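PDB 5IB9: aminopeptidase from Aneurinibacillus sp. AM-1, which probably removes residues from the amino ends of peptides as a zinc-dependent metalloexopeptidase of family M28, and is caught here with an inhibitor bound. Local coordinates for residues M297-D301 against S346-F351. Numbering follows the deposited sequence.
Sequences MFQLD and SDHESF. With ZN (zinc ion), chain C; BES (2-(3-amino-2-hydroxy-4-phenyl-butyrylamino)-4-methyl-pentanoic acid), chain H.
Ser346 meets Asp301 in the zinc exopeptidase (M28) fold, a worked example of second-shell positioning: the metal ligand just past the end of strand 294-300 is backed by Ser346, from the residues before helix 348-352, and by Gln299 from the strand itself, which probably help to fix the carboxylate. The Ser346 hydroxyl donates to Asp301, OG to OD2 2.7 Å, and OD2 receives it on its anti lone pair, away from OD1. Asp301 grips one zinc ion through both carboxylate oxygens, OD1 at 2.1 Å and OD2 at 2.3 Å; His228, Asp240 and two atoms of the inhibitor complete the site. The same hydroxyl accepts a bond from Gln299, NE2 to Ser346 OG 3.1 Å, with OG 24° out of the Gln299 amide plane, giving a chain of hydrogen bonds from amide to hydroxyl to zinc-bound carboxylate. Next along, Asp347 OD2 takes a weak, bent bond from Gln299 NE2 at 2.9 Å, the amide and carboxylate planes standing 81° apart, while Asp347 OD1 is hydrogen-bonded to Ser279 OG. With its CG anti to the backbone N (chi1 173°) and a bend at chi2, Gln299 brings its amide over to both partners. A leucine in its place would probably leave the Ser346 hydroxyl without its donor, less firmly aimed at the zinc ligand, and Asp347 OD2 without its weak amide partner. His348 follows, its CB packed on Gln299 CB, and its NE2 bonded to the Glu343 carbonyl. Three residues on, Phe351 lies across Met297 at about a right angle in a Met-aromatic contact: SD stands obliquely to the ring, and CG sits over one face, 3.6 Å from Phe351 CD2.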
loop_
_atom_site.group_PDB
_atom_site.type_symbol
_atom_site.label_atom_id
_atom_site.label_comp_id
_atom_site.label_asym_id
_atom_site.label_seq_id
_atom_site.Cartn_x
_atom_site.Cartn_y
_atom_site.Cartn_z
ATOM N N MET A 297 -9.161 10.367 -16.733
ATOM C CA MET A 297 -9.510 9.015 -16.349
ATOM C C MET A 297 -11.039 8.982 -16.346
ATOM O O MET A 297 -11.727 9.772 -15.674
ATOM C CB MET A 297 -8.942 8.615 -14.940
ATOM C CG MET A 297 -9.193 7.122 -14.517
ATOM S SD MET A 297 -10.785 6.966 -13.751
ATOM C CE MET A 297 -10.805 5.171 -13.674
ATOM N N PHE A 298 -11.573 8.092 -17.196
ATOM C CA PHE A 298 -13.039 7.808 -17.366
ATOM C C PHE A 298 -13.370 6.562 -16.614
ATOM O O PHE A 298 -12.887 5.507 -16.943
ATOM C CB PHE A 298 -13.390 7.624 -18.824
ATOM C CG PHE A 298 -13.176 8.838 -19.694
ATOM C CD1 PHE A 298 -14.331 9.468 -20.262
ATOM C CD2 PHE A 298 -11.911 9.349 -20.007
ATOM C CE1 PHE A 298 -14.170 10.562 -21.083
ATOM C CE2 PHE A 298 -11.770 10.478 -20.847
ATOM C CZ PHE A 298 -12.884 11.073 -21.386
ATOM N N GLN A 299 -14.180 6.640 -15.569
ATOM C CA GLN A 299 -14.654 5.478 -14.811
ATOM C C GLN A 299 -16.081 5.055 -15.171
ATOM O O GLN A 299 -16.962 5.926 -15.243
ATOM C CB GLN A 299 -14.576 5.778 -13.312
ATOM C CG GLN A 299 -15.216 4.659 -12.455
ATOM C CD GLN A 299 -14.389 3.341 -12.426
ATOM O OE1 GLN A 299 -13.342 3.242 -12.992
ATOM N NE2 GLN A 299 -14.834 2.353 -11.672
ATOM N N LEU A 300 -16.252 3.802 -15.578
ATOM C CA LEU A 300 -17.619 3.318 -16.022
ATOM C C LEU A 300 -18.104 2.364 -14.938
ATOM O O LEU A 300 -17.526 1.305 -14.695
ATOM C CB LEU A 300 -17.380 2.520 -17.331
ATOM C CG LEU A 300 -16.793 3.317 -18.526
ATOM C CD1 LEU A 300 -16.282 2.343 -19.497
ATOM C CD2 LEU A 300 -18.087 3.902 -19.207
ATOM N N ASP A 301 -19.158 2.809 -14.244
ATOM C CA ASP A 301 -19.734 1.940 -13.132
ATOM C C ASP A 301 -21.247 2.154 -13.175
ATOM O O ASP A 301 -21.702 3.284 -12.939
ATOM C CB ASP A 301 -19.153 2.449 -11.854
ATOM C CG ASP A 301 -19.276 1.445 -10.648
ATOM O OD1 ASP A 301 -19.990 0.447 -10.810
ATOM O OD2 ASP A 301 -18.585 1.533 -9.610
ATOM N N SER A 346 -16.406 5.336 -6.225
ATOM C CA SER A 346 -15.960 4.391 -7.343
ATOM C C SER A 346 -14.509 4.769 -7.629
ATOM O O SER A 346 -13.945 5.636 -7.010
ATOM C CB SER A 346 -16.876 4.473 -8.566
ATOM O OG SER A 346 -16.656 3.345 -9.402
ATOM N N ASP A 347 -13.917 4.032 -8.548
ATOM C CA ASP A 347 -12.452 4.089 -8.776
ATOM C C ASP A 347 -11.931 5.428 -9.303
ATOM O O ASP A 347 -10.725 5.664 -9.129
ATOM C CB ASP A 347 -12.038 2.959 -9.735
ATOM C CG ASP A 347 -12.350 1.574 -9.144
ATOM O OD1 ASP A 347 -11.830 1.268 -8.050
ATOM O OD2 ASP A 347 -13.181 0.861 -9.790
ATOM N N HIS A 348 -12.805 6.326 -9.765
ATOM C CA HIS A 348 -12.311 7.667 -10.148
ATOM C C HIS A 348 -11.704 8.379 -8.951
ATOM O O HIS A 348 -10.813 9.212 -9.137
ATOM C CB HIS A 348 -13.380 8.508 -10.813
ATOM C CG HIS A 348 -14.590 8.715 -9.949
ATOM N ND1 HIS A 348 -15.318 7.677 -9.369
ATOM C CD2 HIS A 348 -15.204 9.873 -9.631
ATOM C CE1 HIS A 348 -16.324 8.234 -8.664
ATOM N NE2 HIS A 348 -16.282 9.560 -8.842
ATOM N N GLU A 349 -12.146 8.065 -7.731
ATOM C CA GLU A 349 -11.565 8.696 -6.514
ATOM C C GLU A 349 -10.089 8.412 -6.364
ATOM O O GLU A 349 -9.367 9.216 -5.770
ATOM C CB GLU A 349 -12.299 8.139 -5.331
ATOM C CG GLU A 349 -12.074 8.969 -4.025
ATOM C CD GLU A 349 -13.115 8.550 -2.975
ATOM O OE1 GLU A 349 -14.361 8.558 -3.212
ATOM O OE2 GLU A 349 -12.683 8.179 -1.915
ATOM N N SER A 350 -9.624 7.290 -6.900
ATOM C CA SER A 350 -8.182 6.976 -6.797
ATOM C C SER A 350 -7.271 7.797 -7.657
ATOM O O SER A 350 -6.090 7.972 -7.341
ATOM C CB SER A 350 -8.046 5.467 -7.079
ATOM O OG SER A 350 -8.845 4.722 -6.122
ATOM N N PHE A 351 -7.877 8.258 -8.745
ATOM C CA PHE A 351 -7.113 9.098 -9.715
ATOM C C PHE A 351 -7.307 10.552 -9.337
ATOM O O PHE A 351 -6.328 11.303 -9.453
ATOM C CB PHE A 351 -7.524 8.717 -11.155
ATOM C CG PHE A 351 -7.222 7.296 -11.428
ATOM C CD1 PHE A 351 -5.907 6.909 -11.739
ATOM C CD2 PHE A 351 -8.155 6.281 -11.165
ATOM C CE1 PHE A 351 -5.552 5.539 -11.851
ATOM C CE2 PHE A 351 -7.819 4.927 -11.305
ATOM C CZ PHE A 351 -6.494 4.561 -11.656
HETATM ZN ZN ZN C . -19.692 -0.360 -8.889
HETATM N N2 BES H . -21.164 1.597 -8.114
HETATM C C1 BES H . -21.014 1.778 -6.670
HETATM C C6 BES H . -20.982 3.277 -6.379
HETATM C C7 BES H . -22.267 4.079 -6.558
HETATM C C8 BES H . -23.545 3.577 -6.207
HETATM C C12 BES H . -22.152 5.394 -7.061
HETATM C C9 BES H . -24.682 4.396 -6.366
HETATM C C11 BES H . -23.301 6.217 -7.226
HETATM C C10 BES H . -24.561 5.702 -6.881
HETATM C C2 BES H . -19.735 1.086 -6.184
HETATM O O2 BES H . -19.839 -0.177 -6.839
HETATM C C3 BES H . -19.902 0.927 -4.712
HETATM O O3 BES H . -20.793 0.183 -4.315
HETATM N N1 BES H . -19.159 1.650 -3.947
HETATM C C4 BES H . -19.350 1.584 -2.495
HETATM C C13 BES H . -18.306 2.550 -1.962
HETATM C C14 BES H . -16.858 2.143 -2.256
HETATM C C15 BES H . -16.020 3.180 -1.517
HETATM C C16 BES H . -16.498 0.708 -1.869
HETATM C C5 BES H . -20.680 2.163 -2.030
HETATM O O1 BES H . -21.098 1.870 -0.872
HETATM O O4 BES H . -21.360 2.923 -2.744
#